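Long-range contact in GNA33 (Neisseria gonorrhoeae FA 1090, PDB 2G5D), which probably cleaves the beta-1,4 link between N-acetylmuramic acid and N-acetylglucosamine in peptidoglycan as an exolytic transglycosylase, with a 1,6-anhydro bond formed in the N-acetylmuramic acid: residues 342-350 with 414-422. Numbering follows the deposited sequence.
Sequences IDRHYITLG and NGMKPEYRP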
ATOM      1  N   ILE A 342       3.474  -5.371  -4.866  1.00 30.69           N
ATOM      2  CA  ILE A 342       4.540  -5.943  -5.695  1.00 30.38           C
ATOM      3  C   ILE A 342       5.438  -4.844  -6.285  1.00 30.60           C
ATOM      4  O   ILE A 342       5.180  -3.663  -6.106  1.00 31.00           O
ATOM      5  CB  ILE A 342       3.958  -6.835  -6.854  1.00 30.98           C
ATOM      6  CG1 ILE A 342       2.773  -6.150  -7.561  1.00 30.28           C
ATOM      7  CG2 ILE A 342       3.475  -8.189  -6.324  1.00 28.77           C
ATOM      8  CD1 ILE A 342       3.158  -4.949  -8.497  1.00 34.99           C
ATOM      9  N   ASP A 343       6.466  -5.260  -7.014  1.00 30.64           N
ATOM     10  CA  ASP A 343       7.363  -4.350  -7.704  1.00 30.79           C
ATOM     11  C   ASP A 343       6.958  -4.388  -9.172  1.00 31.07           C
ATOM     12  O   ASP A 343       7.041  -5.428  -9.815  1.00 31.21           O
ATOM     13  CB  ASP A 343       8.825  -4.781  -7.474  1.00 30.00           C
ATOM     14  CG  ASP A 343       9.839  -3.930  -8.236  1.00 29.51           C
ATOM     15  OD1 ASP A 343       9.471  -2.996  -8.976  1.00 28.28           O
ATOM     16  OD2 ASP A 343      11.038  -4.207  -8.102  1.00 27.89           O
ATOM     17  N   ARG A 344       6.529  -3.245  -9.687  1.00 31.50           N
ATOM     18  CA  ARG A 344       6.029  -3.126 -11.061  1.00 32.27           C
ATOM     19  C   ARG A 344       7.090  -3.190 -12.160  1.00 32.12           C
ATOM     20  O   ARG A 344       6.757  -3.252 -13.343  1.00 32.50           O
ATOM     21  CB  ARG A 344       5.237  -1.843 -11.215  1.00 32.38           C
ATOM     22  CG  ARG A 344       3.865  -1.892 -10.596  1.00 35.30           C
ATOM     23  CD  ARG A 344       3.128  -0.612 -10.922  1.00 38.42           C
ATOM     24  NE  ARG A 344       2.627  -0.673 -12.293  1.00 41.75           N
ATOM     25  CZ  ARG A 344       1.860   0.253 -12.853  1.00 43.07           C
ATOM     26  NH1 ARG A 344       1.501   1.327 -12.162  1.00 44.27           N
ATOM     27  NH2 ARG A 344       1.442   0.093 -14.107  1.00 42.98           N
ATOM     28  N   HIS A 345       8.358  -3.144 -11.777  1.00 32.21           N
ATOM     29  CA  HIS A 345       9.439  -3.455 -12.696  1.00 32.00           C
ATOM     30  C   HIS A 345       9.300  -4.874 -13.181  1.00 32.02           C
ATOM     31  O   HIS A 345       9.772  -5.208 -14.271  1.00 32.01           O
ATOM     32  CB  HIS A 345      10.798  -3.322 -12.009  1.00 31.88           C
ATOM     33  CG  HIS A 345      11.219  -1.909 -11.747  1.00 32.20           C
ATOM     34  ND1 HIS A 345      11.153  -0.925 -12.706  1.00 32.70           N
ATOM     35  CD2 HIS A 345      11.763  -1.328 -10.649  1.00 31.25           C
ATOM     36  CE1 HIS A 345      11.615   0.210 -12.207  1.00 32.98           C
ATOM     37  NE2 HIS A 345      11.994  -0.009 -10.961  1.00 32.70           N
ATOM     38  N   TYR A 346       8.666  -5.705 -12.345  1.00 31.95           N
ATOM     39  CA  TYR A 346       8.673  -7.155 -12.508  1.00 32.07           C
ATOM     40  C   TYR A 346       7.280  -7.778 -12.658  1.00 32.34           C
ATOM     41  O   TYR A 346       7.106  -8.716 -13.454  1.00 33.57           O
ATOM     42  CB  TYR A 346       9.490  -7.816 -11.380  1.00 31.74           C
ATOM     43  CG  TYR A 346      10.975  -7.454 -11.449  1.00 31.78           C
ATOM     44  CD1 TYR A 346      11.553  -6.608 -10.504  1.00 32.42           C
ATOM     45  CD2 TYR A 346      11.782  -7.903 -12.504  1.00 31.41           C
ATOM     46  CE1 TYR A 346      12.909  -6.242 -10.584  1.00 31.09           C
ATOM     47  CE2 TYR A 346      13.134  -7.549 -12.593  1.00 30.84           C
ATOM     48  CZ  TYR A 346      13.691  -6.724 -11.624  1.00 31.65           C
ATOM     49  OH  TYR A 346      15.024  -6.372 -11.690  1.00 31.73           O
ATOM     50  N   ILE A 347       6.299  -7.254 -11.918  1.00 31.84           N
ATOM     51  CA  ILE A 347       4.934  -7.810 -11.893  1.00 31.79           C
ATOM     52  C   ILE A 347       3.968  -6.864 -12.583  1.00 31.33           C
ATOM     53  O   ILE A 347       3.995  -5.658 -12.341  1.00 30.38           O
ATOM     54  CB  ILE A 347       4.401  -8.095 -10.430  1.00 32.21           C
ATOM     55  CG1 ILE A 347       5.393  -8.956  -9.619  1.00 32.07           C
ATOM     56  CG2 ILE A 347       2.969  -8.696 -10.461  1.00 31.01           C
ATOM     57  CD1 ILE A 347       5.845 -10.246 -10.292  1.00 33.26           C
ATOM     58  N   THR A 348       3.140  -7.427 -13.465  1.00 30.70           N
ATOM     59  CA  THR A 348       2.131  -6.661 -14.181  1.00 30.87           C
ATOM     60  C   THR A 348       1.031  -6.306 -13.172  1.00 30.44           C
ATOM     61  O   THR A 348       0.544  -7.178 -12.451  1.00 30.72           O
ATOM     62  CB  THR A 348       1.585  -7.456 -15.398  1.00 30.48           C
ATOM     63  OG1 THR A 348       2.679  -7.791 -16.268  1.00 30.95           O
ATOM     64  CG2 THR A 348       0.585  -6.616 -16.181  1.00 29.45           C
ATOM     65  N   LEU A 349       0.680  -5.025 -13.098  1.00 30.29           N
ATOM     66  CA  LEU A 349      -0.247  -4.549 -12.067  1.00 30.65           C
ATOM     67  C   LEU A 349      -1.663  -5.061 -12.343  1.00 29.88           C
ATOM     68  O   LEU A 349      -2.171  -4.921 -13.441  1.00 31.01           O
ATOM     69  CB  LEU A 349      -0.219  -3.009 -11.904  1.00 29.59           C
ATOM     70  CG  LEU A 349      -0.967  -2.443 -10.683  1.00 28.46           C
ATOM     71  CD1 LEU A 349      -0.284  -2.820  -9.334  1.00 27.14           C
ATOM     72  CD2 LEU A 349      -1.107  -0.937 -10.815  1.00 30.32           C
ATOM     73  N   GLY A 350      -2.269  -5.668 -11.334  1.00 29.93           N
ATOM     74  CA  GLY A 350      -3.585  -6.300 -11.449  1.00 29.62           C
ATOM     75  C   GLY A 350      -3.567  -7.826 -11.558  1.00 30.02           C
ATOM     76  O   GLY A 350      -4.607  -8.468 -11.420  1.00 31.20           O
ATOM     77  N   ASN A 414      -3.868 -15.845 -21.165  1.00 29.66           N
ATOM     78  CA  ASN A 414      -3.169 -16.666 -22.173  1.00 30.42           C
ATOM     79  C   ASN A 414      -2.719 -15.829 -23.360  1.00 30.87           C
ATOM     80  O   ASN A 414      -3.540 -15.142 -23.971  1.00 30.60           O
ATOM     81  CB  ASN A 414      -4.089 -17.747 -22.726  1.00 30.58           C
ATOM     82  CG  ASN A 414      -4.602 -18.688 -21.678  1.00 30.24           C
ATOM     83  OD1 ASN A 414      -3.948 -18.949 -20.680  1.00 33.76           O
ATOM     84  ND2 ASN A 414      -5.773 -19.247 -21.929  1.00 29.81           N
ATOM     85  N   GLY A 415      -1.427 -15.893 -23.691  1.00 31.66           N
ATOM     86  CA  GLY A 415      -0.883 -15.101 -24.787  1.00 32.28           C
ATOM     87  C   GLY A 415      -0.114 -13.874 -24.343  1.00 32.29           C
ATOM     88  O   GLY A 415       0.815 -13.446 -25.010  1.00 32.21           O
ATOM     89  N   MET A 416      -0.498 -13.301 -23.207  1.00 32.94           N
ATOM     90  CA  MET A 416       0.202 -12.140 -22.676  1.00 33.01           C
ATOM     91  C   MET A 416       1.463 -12.576 -21.914  1.00 32.86           C
ATOM     92  O   MET A 416       1.409 -13.409 -21.004  1.00 33.28           O
ATOM     93  CB  MET A 416      -0.725 -11.306 -21.791  1.00 33.23           C
ATOM     94  CG  MET A 416      -0.059 -10.102 -21.139  1.00 33.29           C
ATOM     95  SD  MET A 416      -1.007  -9.392 -19.775  1.00 32.92           S
ATOM     96  CE  MET A 416      -2.437  -8.759 -20.643  1.00 36.71           C
ATOM     97  N   LYS A 417       2.595 -12.009 -22.301  1.00 32.00           N
ATOM     98  CA  LYS A 417       3.855 -12.355 -21.676  1.00 31.61           C
ATOM     99  C   LYS A 417       4.145 -11.409 -20.523  1.00 30.94           C
ATOM    100  O   LYS A 417       3.690 -10.267 -20.526  1.00 30.91           O
ATOM    101  CB  LYS A 417       4.993 -12.382 -22.715  1.00 32.31           C
ATOM    102  CG  LYS A 417       4.924 -13.629 -23.615  1.00 32.64           C
ATOM    103  CD  LYS A 417       6.243 -13.967 -24.255  1.00 35.32           C
ATOM    104  CE  LYS A 417       6.249 -13.598 -25.721  1.00 36.40           C
ATOM    105  NZ  LYS A 417       5.375 -14.525 -26.465  1.00 36.78           N
ATOM    106  N   PRO A 418       4.889 -11.886 -19.517  1.00 31.01           N
ATOM    107  CA  PRO A 418       5.379 -10.979 -18.508  1.00 30.58           C
ATOM    108  C   PRO A 418       6.453 -10.079 -19.133  1.00 30.47           C
ATOM    109  O   PRO A 418       6.989 -10.368 -20.208  1.00 30.19           O
ATOM    110  CB  PRO A 418       5.959 -11.915 -17.459  1.00 31.09           C
ATOM    111  CG  PRO A 418       6.336 -13.126 -18.210  1.00 31.51           C
ATOM    112  CD  PRO A 418       5.353 -13.266 -19.293  1.00 31.48           C
ATOM    113  N   GLU A 419       6.750  -8.974 -18.485  1.00 30.40           N
ATOM    114  CA  GLU A 419       7.687  -8.061 -19.070  1.00 30.61           C
ATOM    115  C   GLU A 419       8.403  -7.333 -17.959  1.00 30.73           C
ATOM    116  O   GLU A 419       7.790  -6.895 -16.986  1.00 30.78           O
ATOM    117  CB  GLU A 419       6.942  -7.075 -19.973  1.00 30.14           C
ATOM    118  CG  GLU A 419       7.809  -6.078 -20.660  1.00 32.84           C
ATOM    119  CD  GLU A 419       6.989  -5.044 -21.419  1.00 34.83           C
ATOM    120  OE1 GLU A 419       5.766  -5.258 -21.581  1.00 35.32           O
ATOM    121  OE2 GLU A 419       7.574  -4.021 -21.834  1.00 36.40           O
ATOM    122  N   TYR A 420       9.713  -7.229 -18.117  1.00 30.86           N
ATOM    123  CA  TYR A 420      10.510  -6.364 -17.293  1.00 31.23           C
ATOM    124  C   TYR A 420      10.282  -4.938 -17.794  1.00 31.57           C
ATOM    125  O   TYR A 420      10.425  -4.646 -18.995  1.00 32.04           O
ATOM    126  CB  TYR A 420      11.978  -6.789 -17.350  1.00 30.70           C
ATOM    127  CG  TYR A 420      12.946  -5.798 -16.735  1.00 31.57           C
ATOM    128  CD1 TYR A 420      13.962  -5.213 -17.504  1.00 31.00           C
ATOM    129  CD2 TYR A 420      12.839  -5.433 -15.393  1.00 31.01           C
ATOM    130  CE1 TYR A 420      14.854  -4.301 -16.941  1.00 30.88           C
ATOM    131  CE2 TYR A 420      13.711  -4.535 -14.826  1.00 29.71           C
ATOM    132  CZ  TYR A 420      14.715  -3.970 -15.603  1.00 31.27           C
ATOM    133  OH  TYR A 420      15.571  -3.081 -15.016  1.00 31.06           O
ATOM    134  N   ARG A 421       9.903  -4.064 -16.870  1.00 31.59           N
ATOM    135  CA  ARG A 421       9.517  -2.711 -17.189  1.00 32.45           C
ATOM    136  C   ARG A 421      10.436  -1.740 -16.453  1.00 33.15           C
ATOM    137  O   ARG A 421      10.118  -1.301 -15.342  1.00 33.70           O
ATOM    138  CB  ARG A 421       8.042  -2.484 -16.828  1.00 32.22           C
ATOM    139  CG  ARG A 421       7.088  -3.320 -17.687  1.00 32.17           C
ATOM    140  CD  ARG A 421       5.627  -2.938 -17.488  1.00 33.54           C
ATOM    141  NE  ARG A 421       4.734  -3.677 -18.386  1.00 33.89           N
ATOM    142  CZ  ARG A 421       4.140  -4.830 -18.101  1.00 35.04           C
ATOM    143  NH1 ARG A 421       4.327  -5.421 -16.924  1.00 31.98           N
ATOM    144  NH2 ARG A 421       3.354  -5.394 -19.010  1.00 36.37           N
ATOM    145  N   PRO A 422      11.581  -1.392 -17.081  1.00 33.89           N
ATOM    146  CA  PRO A 422      12.597  -0.545 -16.450  1.00 34.02           C
ATOM    147  C   PRO A 422      12.073   0.850 -16.113  1.00 34.59           C
ATOM    148  O   PRO A 422      10.954   1.234 -16.477  1.00 34.56           O
ATOM    149  CB  PRO A 422      13.696  -0.463 -17.513  1.00 34.35           C
ATOM    150  CG  PRO A 422      13.017  -0.765 -18.805  1.00 34.64           C
ATOM    151  CD  PRO A 422      11.968  -1.778 -18.452  1.00 33.65           C
ATOM    152  OXT PRO A 422      12.763   1.627 -15.450  1.00 34.93           O
TER
HETATM  153  O   HOH W   1       6.333  -5.754 -15.004  1.00 34.03           O
HETATM  154  O   HOH W   2       5.396  -8.843 -15.860  1.00 19.05           O
HETATM  155  O   HOH W   3       2.356  -8.404 -18.817  1.00 23.12           O
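The C-terminal tail of the chain, having left strand 403-413, runs along the loop that joins strands 339-342 and 352-358 in the 3D-domain region, and His-345 and Arg-421 clasp each other there. Backbone N of Arg-421 donates to His-345 O (2.8 Å), and His-345 ND1 donates to Arg-421 O at 2.9 Å. The second bond is almost straight (178°), with the acceptor in the ring plane; chi1 of -73° puts CG anti to the carbonyl carbon, and the turn of the ring about CB-CG brings ND1 to Arg-421 O. Asp-343 OD1 accepts from His-345 N, an Asx turn that leads into the contact. The Arg-421 side chain, extended from CG to NE, reaches back: its NH1 donates to Thr-348 OG1 (3.0 Å), at the guanidinium edge. Glu-419 CB lies over one guanidinium face, and Glu-419 OE1, well out of that plane, pairs with NH2 by charge only. Three waters bridge the two segments. One accepts from Arg-421 NH1 within reach of Arg-344 O and Glu-419 O; another accepts from Glu-419 N beside Tyr-346 O and Thr-348 OG1; the third links Thr-348 OG1, Lys-417 O and Arg-421 NH2. Beyond His-345, the rings of Tyr-346 and Tyr-420 run side by side, planes 27° apart but barely overlapping, with CE2 of Tyr-346 3.5 Å from CD2 of Tyr-420; the Tyr-346 hydroxyl bonds to Gly-38 O. Between these two loops the direct grip is thus polar, while the tyrosine pair adds the apolar touch.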